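Local coordinates for uncharacterized protein (Corynebacterium glutamicum, PDB 2NSF) that catalyses the mycothiol-dependent isomerisation of maleylpyruvate and carries a bound zinc ion, at residues N82-A87 with V130-T135; T146-T151 with T194-S199. All coordinates share one frame; numbering follows the deposited sequence.

Contact 1 (N82-A87 with V130-T135); sequences NLMHWA and VAWRET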
# COMPACT_ATOMS: atom_id res chain seq x y z
N ASN A 82 -16.30 3.32 -1.42
CA ASN A 82 -17.39 2.36 -1.30
C ASN A 82 -17.49 1.81 0.11
O ASN A 82 -18.58 1.73 0.68
CB ASN A 82 -17.22 1.20 -2.29
CG ASN A 82 -17.47 1.62 -3.73
OD1 ASN A 82 -18.18 2.60 -3.98
ND2 ASN A 82 -16.91 0.88 -4.67
N LEU A 83 -16.34 1.45 0.69
CA LEU A 83 -16.33 0.92 2.04
C LEU A 83 -16.81 1.96 3.04
O LEU A 83 -17.49 1.63 4.01
CB LEU A 83 -14.93 0.43 2.43
CG LEU A 83 -14.36 -0.73 1.60
CD1 LEU A 83 -13.02 -1.16 2.20
CD2 LEU A 83 -15.33 -1.90 1.60
N MET A 84 -16.46 3.22 2.82
CA MET A 84 -16.89 4.27 3.73
C MET A 84 -18.40 4.50 3.60
O MET A 84 -19.06 4.84 4.58
CB MET A 84 -16.13 5.58 3.48
CG MET A 84 -14.64 5.50 3.80
SD MET A 84 -14.27 4.62 5.35
CE MET A 84 -15.20 5.56 6.54
N HIS A 85 -18.94 4.32 2.39
CA HIS A 85 -20.38 4.50 2.19
C HIS A 85 -21.09 3.36 2.90
O HIS A 85 -22.12 3.56 3.55
CB HIS A 85 -20.71 4.48 0.69
CG HIS A 85 -22.18 4.56 0.41
ND1 HIS A 85 -22.98 3.44 0.26
CD2 HIS A 85 -23.01 5.62 0.29
CE1 HIS A 85 -24.23 3.81 0.05
NE2 HIS A 85 -24.28 5.13 0.07
N TRP A 86 -20.54 2.16 2.77
CA TRP A 86 -21.07 0.96 3.41
C TRP A 86 -21.10 1.23 4.92
O TRP A 86 -22.09 0.96 5.60
CB TRP A 86 -20.15 -0.22 3.08
CG TRP A 86 -20.47 -1.55 3.73
CD1 TRP A 86 -21.38 -1.80 4.71
CD2 TRP A 86 -19.82 -2.79 3.45
NE1 TRP A 86 -21.34 -3.14 5.06
CE2 TRP A 86 -20.39 -3.76 4.30
CE3 TRP A 86 -18.81 -3.18 2.56
CZ2 TRP A 86 -19.98 -5.10 4.29
CZ3 TRP A 86 -18.40 -4.51 2.55
CH2 TRP A 86 -18.99 -5.45 3.41
N ALA A 87 -20.00 1.77 5.42
CA ALA A 87 -19.87 2.07 6.84
C ALA A 87 -20.87 3.10 7.35
O ALA A 87 -21.48 2.91 8.41
CB ALA A 87 -18.45 2.54 7.14
N VAL A 130 -13.40 13.71 1.50
CA VAL A 130 -14.71 14.18 1.94
C VAL A 130 -15.42 13.04 2.65
O VAL A 130 -16.02 13.23 3.71
CB VAL A 130 -15.59 14.64 0.75
CG1 VAL A 130 -17.03 14.88 1.21
CG2 VAL A 130 -15.02 15.92 0.16
N ALA A 131 -15.33 11.84 2.08
CA ALA A 131 -15.97 10.67 2.67
C ALA A 131 -15.48 10.48 4.10
O ALA A 131 -16.27 10.23 5.00
CB ALA A 131 -15.66 9.42 1.84
N TRP A 132 -14.17 10.61 4.30
CA TRP A 132 -13.60 10.46 5.63
C TRP A 132 -14.04 11.58 6.57
O TRP A 132 -14.41 11.33 7.72
CB TRP A 132 -12.07 10.43 5.57
CG TRP A 132 -11.50 9.15 5.05
CD1 TRP A 132 -12.04 7.90 5.18
CD2 TRP A 132 -10.23 8.98 4.40
NE1 TRP A 132 -11.18 6.96 4.65
CE2 TRP A 132 -10.07 7.59 4.17
CE3 TRP A 132 -9.22 9.86 4.00
CZ2 TRP A 132 -8.93 7.06 3.55
CZ3 TRP A 132 -8.08 9.33 3.38
CH2 TRP A 132 -7.95 7.95 3.16
N ARG A 133 -14.01 12.82 6.08
CA ARG A 133 -14.39 13.96 6.90
C ARG A 133 -15.84 13.91 7.37
O ARG A 133 -16.16 14.37 8.47
CB ARG A 133 -14.18 15.27 6.14
CG ARG A 133 -12.73 15.60 5.82
CD ARG A 133 -12.53 17.11 5.69
NE ARG A 133 -13.56 17.74 4.86
CZ ARG A 133 -13.62 19.04 4.60
NH1 ARG A 133 -12.71 19.87 5.11
NH2 ARG A 133 -14.60 19.52 3.84
N GLU A 134 -16.72 13.34 6.56
CA GLU A 134 -18.14 13.26 6.92
C GLU A 134 -18.55 11.96 7.60
O GLU A 134 -19.73 11.74 7.85
CB GLU A 134 -19.00 13.50 5.68
CG GLU A 134 -18.62 14.76 4.91
CD GLU A 134 -19.61 15.11 3.81
OE1 GLU A 134 -20.17 14.18 3.20
OE2 GLU A 134 -19.80 16.31 3.55
N THR A 135 -17.58 11.11 7.90
CA THR A 135 -17.85 9.83 8.55
C THR A 135 -18.17 10.03 10.03
O THR A 135 -17.44 10.73 10.74
CB THR A 135 -16.66 8.86 8.40
OG1 THR A 135 -16.50 8.51 7.03
CG2 THR A 135 -16.87 7.59 9.22
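M84 meets A131, W132 and T135 through a side chain folded twice. Its CG lies beside the backbone N, and bends at chi2 (-43°) and chi3 (-58°) curl SD and CE round past the indole of W132 to T135. W132 also carries its CG beside the backbone N. Its CB starts away from helix 66-89, yet the pyrrole end of the ring swings back to M84.

M84 SD sits at the edge of the W132 five-membered ring, in its plane, 4.8 Å from the ring centroid. This is a Met-aromatic contact. The methylene before it, M84 CG, is 3.8 Å from W132 CD1. Lower on the side chain, M84 CB faces A131 CB at 4.2 Å. The methyl end, M84 CE, comes within 3.3 Å of T135 OG1 and also touches T135 CG2.

That hydroxyl is tied back to its own helix end: T135 OG1 donates to A131 O at 2.7 Å, tilted 29° from the carbonyl plane. N88 OD1, just further along helix 66-89, is a second hydrogen-bond partner of T135 OG1.

Between the two segments themselves no hydrogen bond forms. There the contact rests on dispersion and on a thioether beside an aromatic edge. T135 OG1 is satisfied within its own segment, and W132 NE1 turns to T157 OG1 of helix 156-171.

Contact 2 (T146-T151 with T194-S199); sequences TAQGRT and TQKWTS. With SO4 (sulfate ion), chain B.
Q148 and K196 are the two residues that touch between the turn and the helix. Their side chains cross at about a right angle, and the amide end of Q148 lies close to K196 NZ. K196 is extended throughout, and this carries its amino group across to the turn.

The sulfate, probably from the crystallisation liquor, is held by hydrogen bonds from the turn side. T146 OG1 donates to sulfate O1 at 2.7 Å. R150 NH1 donates to sulfate O4 at 2.7 Å and, weakly, to O1. The ion lies at the edge of the R150 guanidinium, near its plane. R163 NH1 adds a further bond, so two arginines probably offset the anion's charge.

Backbone bonds shape the turn. G149 N donates to T146 O at 3.0 Å, closing a type I turn, and T146 N donates to R150 O. A side-chain bond adds to these: R150 N donates to T146 OG1 at 3.1 Å, so one hydroxyl serves both the loop and the anion.

Residues 146-150 connect the antiparallel strands 143-145 and 151-153 as a beta hairpin. The loop faces helix 183-199 at the surface, where K196 also touches W260. W197, on the same helix, packs against L206 of strand 206-210.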
# COMPACT_ATOMS: atom_id res chain seq x y z
N THR A 146 -12.50 -6.24 3.02
CA THR A 146 -11.49 -5.76 2.09
C THR A 146 -11.59 -6.63 0.84
O THR A 146 -12.27 -7.66 0.85
CB THR A 146 -10.05 -5.90 2.65
OG1 THR A 146 -9.67 -7.28 2.66
CG2 THR A 146 -9.97 -5.34 4.06
N ALA A 147 -10.91 -6.22 -0.22
CA ALA A 147 -10.94 -6.98 -1.47
C ALA A 147 -10.28 -8.33 -1.27
O ALA A 147 -10.55 -9.28 -2.02
CB ALA A 147 -10.24 -6.20 -2.58
N GLN A 148 -9.42 -8.44 -0.26
CA GLN A 148 -8.73 -9.68 0.04
C GLN A 148 -9.51 -10.59 0.98
O GLN A 148 -9.01 -11.63 1.41
CB GLN A 148 -7.34 -9.39 0.62
CG GLN A 148 -6.33 -8.87 -0.39
CD GLN A 148 -6.00 -9.88 -1.47
OE1 GLN A 148 -6.90 -10.34 -2.19
NE2 GLN A 148 -4.73 -10.24 -1.59
N GLY A 149 -10.74 -10.20 1.31
CA GLY A 149 -11.57 -11.01 2.17
C GLY A 149 -11.43 -10.81 3.67
O GLY A 149 -11.95 -11.61 4.45
N ARG A 150 -10.73 -9.76 4.09
CA ARG A 150 -10.56 -9.51 5.51
C ARG A 150 -11.70 -8.69 6.09
O ARG A 150 -12.19 -7.75 5.47
CB ARG A 150 -9.22 -8.82 5.77
CG ARG A 150 -8.02 -9.66 5.39
CD ARG A 150 -6.73 -8.89 5.60
NE ARG A 150 -6.68 -8.36 6.95
CZ ARG A 150 -6.45 -7.09 7.28
NH1 ARG A 150 -6.22 -6.16 6.36
NH2 ARG A 150 -6.47 -6.75 8.56
N THR A 151 -12.12 -9.07 7.30
CA THR A 151 -13.19 -8.37 7.98
C THR A 151 -12.54 -7.37 8.93
O THR A 151 -11.91 -7.75 9.92
CB THR A 151 -14.09 -9.37 8.74
OG1 THR A 151 -14.72 -10.24 7.80
CG2 THR A 151 -15.17 -8.64 9.52
N THR A 194 4.88 -9.90 6.75
CA THR A 194 5.34 -11.17 7.29
C THR A 194 4.20 -11.94 7.95
O THR A 194 4.21 -13.17 7.98
CB THR A 194 6.53 -10.98 8.26
OG1 THR A 194 6.19 -10.06 9.30
CG2 THR A 194 7.74 -10.45 7.49
N GLN A 195 3.20 -11.23 8.46
CA GLN A 195 2.04 -11.89 9.06
C GLN A 195 1.26 -12.56 7.93
O GLN A 195 0.78 -13.68 8.07
CB GLN A 195 1.15 -10.87 9.77
CG GLN A 195 1.65 -10.46 11.15
CD GLN A 195 0.94 -9.24 11.67
OE1 GLN A 195 0.15 -8.61 10.97
NE2 GLN A 195 1.23 -8.87 12.92
N LYS A 196 1.15 -11.86 6.80
CA LYS A 196 0.44 -12.42 5.66
C LYS A 196 1.15 -13.69 5.19
O LYS A 196 0.51 -14.72 4.99
CB LYS A 196 0.35 -11.41 4.51
CG LYS A 196 -0.57 -11.86 3.39
CD LYS A 196 -0.80 -10.78 2.34
CE LYS A 196 -1.87 -11.22 1.34
NZ LYS A 196 -2.17 -10.16 0.33
N TRP A 197 2.47 -13.62 5.02
CA TRP A 197 3.24 -14.80 4.60
C TRP A 197 3.02 -15.95 5.58
O TRP A 197 2.82 -17.09 5.18
CB TRP A 197 4.74 -14.50 4.53
CG TRP A 197 5.14 -13.50 3.49
CD1 TRP A 197 4.40 -13.08 2.41
CD2 TRP A 197 6.40 -12.83 3.39
NE1 TRP A 197 5.13 -12.19 1.66
CE2 TRP A 197 6.36 -12.02 2.24
CE3 TRP A 197 7.57 -12.84 4.18
CZ2 TRP A 197 7.44 -11.22 1.85
CZ3 TRP A 197 8.65 -12.04 3.79
CH2 TRP A 197 8.57 -11.24 2.63
N THR A 198 3.09 -15.64 6.87
CA THR A 198 2.91 -16.65 7.89
C THR A 198 1.55 -17.34 7.74
O THR A 198 1.46 -18.57 7.78
CB THR A 198 2.99 -16.05 9.31
OG1 THR A 198 4.29 -15.50 9.52
CG2 THR A 198 2.72 -17.12 10.35
N SER A 199 0.51 -16.54 7.57
CA SER A 199 -0.83 -17.09 7.44
C SER A 199 -0.94 -18.02 6.23
O SER A 199 -1.74 -18.95 6.24
CB SER A 199 -1.87 -15.97 7.32
OG SER A 199 -1.78 -15.30 6.07
S SO4 B . -5.96 -6.34 2.70
O1 SO4 B . -7.06 -7.22 3.14
O2 SO4 B . -6.46 -5.32 1.78
O3 SO4 B . -4.95 -7.16 2.02
O4 SO4 B . -5.36 -5.68 3.88

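Both segments of contact 1 come before those of contact 2 in the sequence. Their centres are 23 Å apart, and their nearest atoms about 5 Å apart without touching. Contact 1 joins helices 66-89 and 114-133 within the N-terminal domain. Contact 2 bridges the N- and C-terminal domains, through the 146-151 loop and helix 183-199. Strand 143-145 links them: L83 and W86 pack on it, and it leads into the loop. The zinc ion is about 14 Å from the W132 side chain and about 10 Å from that of Q148. Contact 1 is thus helix packing inside one domain, while contact 2 spans two domains at the surface, nearer the metal.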